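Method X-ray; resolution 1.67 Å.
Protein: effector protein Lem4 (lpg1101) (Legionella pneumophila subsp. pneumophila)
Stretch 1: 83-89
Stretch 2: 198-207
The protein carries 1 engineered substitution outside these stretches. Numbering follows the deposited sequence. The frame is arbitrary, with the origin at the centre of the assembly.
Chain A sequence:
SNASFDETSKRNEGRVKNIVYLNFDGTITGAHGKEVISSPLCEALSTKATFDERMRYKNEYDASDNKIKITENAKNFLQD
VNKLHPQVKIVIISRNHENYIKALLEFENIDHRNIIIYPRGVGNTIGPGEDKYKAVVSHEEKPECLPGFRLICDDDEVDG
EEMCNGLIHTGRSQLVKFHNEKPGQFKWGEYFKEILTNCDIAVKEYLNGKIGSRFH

Stretch 1 (83-89) KLHPQVK
Stretch 2 (198-207) NCDIAVKEYL

Leu84, Gln87 and Val88 of the 83-89 segment pack against the helix spanning residues 200-206 and its N-cap, Cys199, entirely through van der Waals contact; no hydrogen bond crosses between the stretches, and together they bury 307 Å². The closest backbone approach sets the register, with the CA atoms of Gln87 and Ala202 5.4 Å apart. From Leu84 to Val88 the segment runs broadly against the direction of the helix. Cys199 has phi/psi -127/93, and hydrogen bonds from Val203 N to Cys199 O (3.0 Å) and from Tyr206 N to Ala202 O (3.0 Å) exemplify the regular turns of the helix.

Lys83 (-71/-19) lies outside the contact, its mttp side chain leading away from the helix. Leu84 (-84/-2) is buried. Its CA-to-CB bond points sideways, but the mt rotamer brings CD2 to 4.1 Å from Ala202 O and 4.1 Å from Tyr206 CB. The branched aliphatic end thus fills the space beside the last helical turn, where Tyr206, with chi1 t and chi2 88°, presents its ring obliquely to the same methyl.

The chain then turns away through His85 (-65/140, chi1 t) and Pro86 (-94/7), which are joined by a cis peptide bond; the proline ring has a C-gamma endo pucker. Neither residue touches the helix. Weak hydrogen bonds to Leu84 O from Gln87 N (2.9 Å) and Val88 N (3.3 Å) span the turn, and the backbone comes back beside Ala202.

Gln87 (-64/-27) has the largest covered area in the contact. Its CA-to-CB bond points toward the helix, and chi angles of -89°, 87° and 13° carry the side chain across the helix, roughly crosswise to its axis, to the strip between Ile201 and Glu205. CG lies 3.9 Å from Ala202 N, while CB is 4.3 Å from Ala202 CB; the small alanine side chain accompanies this close backbone approach. Further out, Gln87 NE2 reaches 3.5 Å from Ile201 CG2 and 3.4 Å from Glu205 CG. Ile201 and Glu205 are one turn apart, so the amide packs against aliphatic carbon from both. Ile201 adopts mm, and Glu205 has chi1 and chi2 both m, although its side chain is poorly ordered.

Val88 is extended (-133/134), with its CA-to-CB bond directed toward the helix. With chi1 t, CG2 sits 4.0 Å from Ala202 CB and 4.4 Å from Cys199 SG, whose side chain is m. These compact apolar groups form a buried patch at the start of the helix. Lys89 (-112/147) continues in a strand beyond reach of the helix; its NZ instead donates a 2.8 Å hydrogen bond to His85 NE2, linking the two ends of the excursion through Pro86.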

# COMPACT_ATOMS: atom_id res chain seq x y z
N LYS A 83 -1.85 12.48 6.10
CA LYS A 83 -1.66 13.82 6.65
C LYS A 83 -0.18 14.10 6.94
O LYS A 83 0.19 15.27 7.06
CB LYS A 83 -2.50 14.01 7.92
CG LYS A 83 -4.04 13.93 7.71
CD LYS A 83 -4.81 13.86 9.05
CE LYS A 83 -6.33 13.91 8.91
NZ LYS A 83 -6.93 12.55 8.68
N LEU A 84 0.66 13.07 7.04
CA LEU A 84 2.09 13.28 7.23
C LEU A 84 2.82 13.54 5.93
O LEU A 84 4.04 13.72 5.96
CB LEU A 84 2.72 12.07 7.92
CG LEU A 84 2.15 11.65 9.27
CD1 LEU A 84 2.88 10.38 9.72
CD2 LEU A 84 2.28 12.76 10.30
N HIS A 85 2.13 13.52 4.80
CA HIS A 85 2.77 13.83 3.53
C HIS A 85 3.23 15.29 3.55
O HIS A 85 2.51 16.16 4.06
CB HIS A 85 1.79 13.59 2.39
CG HIS A 85 2.38 13.74 1.02
ND1 HIS A 85 2.44 14.95 0.36
CD2 HIS A 85 2.91 12.82 0.18
CE1 HIS A 85 2.99 14.77 -0.83
NE2 HIS A 85 3.29 13.50 -0.96
N PRO A 86 4.42 15.61 3.00
CA PRO A 86 5.38 14.77 2.28
C PRO A 86 6.49 14.18 3.14
O PRO A 86 7.40 13.57 2.57
CB PRO A 86 5.97 15.74 1.26
CG PRO A 86 6.01 17.04 2.00
CD PRO A 86 4.79 17.04 2.93
N GLN A 87 6.43 14.34 4.47
CA GLN A 87 7.50 13.79 5.30
C GLN A 87 7.55 12.26 5.23
O GLN A 87 8.62 11.67 5.41
CB GLN A 87 7.34 14.24 6.76
CG GLN A 87 8.02 15.56 7.09
CD GLN A 87 7.15 16.77 6.82
OE1 GLN A 87 5.95 16.65 6.59
NE2 GLN A 87 7.76 17.95 6.85
N VAL A 88 6.41 11.63 4.95
CA VAL A 88 6.30 10.18 4.80
C VAL A 88 5.51 9.91 3.53
O VAL A 88 4.51 10.58 3.28
CB VAL A 88 5.60 9.54 6.02
CG1 VAL A 88 5.52 8.02 5.86
CG2 VAL A 88 6.31 9.97 7.31
N LYS A 89 5.99 8.98 2.71
CA LYS A 89 5.30 8.62 1.48
C LYS A 89 4.77 7.20 1.62
O LYS A 89 5.39 6.35 2.27
CB LYS A 89 6.23 8.69 0.26
CG LYS A 89 6.59 10.11 -0.18
CD LYS A 89 5.67 10.57 -1.30
CE LYS A 89 6.06 11.96 -1.81
NZ LYS A 89 5.10 12.43 -2.87
N ASN A 198 10.14 7.22 14.79
CA ASN A 198 11.34 7.12 13.98
C ASN A 198 11.49 8.22 12.93
O ASN A 198 12.48 8.23 12.21
CB ASN A 198 11.40 5.76 13.28
CG ASN A 198 11.58 4.61 14.25
OD1 ASN A 198 12.69 4.27 14.62
ND2 ASN A 198 10.47 4.02 14.67
N CYS A 199 10.53 9.14 12.82
CA CYS A 199 10.57 10.19 11.79
C CYS A 199 10.41 11.54 12.50
O CYS A 199 9.28 12.01 12.71
CB CYS A 199 9.49 9.99 10.73
SG CYS A 199 9.57 8.42 9.81
N ASP A 200 11.53 12.15 12.84
CA ASP A 200 11.52 13.37 13.64
C ASP A 200 10.68 14.47 12.99
O ASP A 200 9.85 15.11 13.64
CB ASP A 200 12.95 13.84 13.88
N ILE A 201 10.90 14.72 11.69
CA ILE A 201 10.20 15.83 11.06
C ILE A 201 8.73 15.49 10.90
O ILE A 201 7.87 16.39 10.94
CB ILE A 201 10.84 16.19 9.71
CG1 ILE A 201 12.37 16.26 9.84
CG2 ILE A 201 10.27 17.51 9.21
CD1 ILE A 201 12.85 17.28 10.85
N ALA A 202 8.41 14.21 10.72
CA ALA A 202 7.01 13.80 10.72
C ALA A 202 6.33 14.24 12.01
O ALA A 202 5.29 14.92 11.99
CB ALA A 202 6.91 12.29 10.53
N VAL A 203 6.90 13.86 13.16
CA VAL A 203 6.22 14.13 14.42
C VAL A 203 6.24 15.62 14.75
O VAL A 203 5.33 16.12 15.42
CB VAL A 203 6.83 13.26 15.54
CG1 VAL A 203 8.31 13.56 15.72
CG2 VAL A 203 6.07 13.46 16.84
N LYS A 204 7.25 16.36 14.29
CA LYS A 204 7.26 17.80 14.52
C LYS A 204 6.11 18.49 13.79
O LYS A 204 5.46 19.38 14.34
CB LYS A 204 8.60 18.41 14.10
N GLU A 205 5.84 18.07 12.55
CA GLU A 205 4.72 18.65 11.81
C GLU A 205 3.38 18.17 12.35
O GLU A 205 2.38 18.90 12.29
CB GLU A 205 4.85 18.31 10.32
CG GLU A 205 6.08 18.89 9.64
CD GLU A 205 5.94 20.37 9.33
OE1 GLU A 205 4.95 20.75 8.67
OE2 GLU A 205 6.82 21.15 9.75
N TYR A 206 3.33 16.95 12.88
CA TYR A 206 2.09 16.39 13.41
C TYR A 206 1.57 17.19 14.60
O TYR A 206 0.35 17.30 14.79
CB TYR A 206 2.32 14.93 13.79
CG TYR A 206 1.16 14.26 14.48
CD1 TYR A 206 0.16 13.63 13.76
CD2 TYR A 206 1.08 14.25 15.87
CE1 TYR A 206 -0.91 13.01 14.40
CE2 TYR A 206 0.02 13.63 16.52
CZ TYR A 206 -0.97 13.01 15.78
OH TYR A 206 -2.03 12.41 16.42
N LEU A 207 2.47 17.75 15.40
CA LEU A 207 2.08 18.53 16.57
C LEU A 207 1.83 19.97 16.13
O LEU A 207 2.77 20.71 15.82
CB LEU A 207 3.16 18.43 17.64
CG LEU A 207 3.54 17.00 18.06
CD1 LEU A 207 4.66 17.02 19.09
CD2 LEU A 207 2.33 16.21 18.59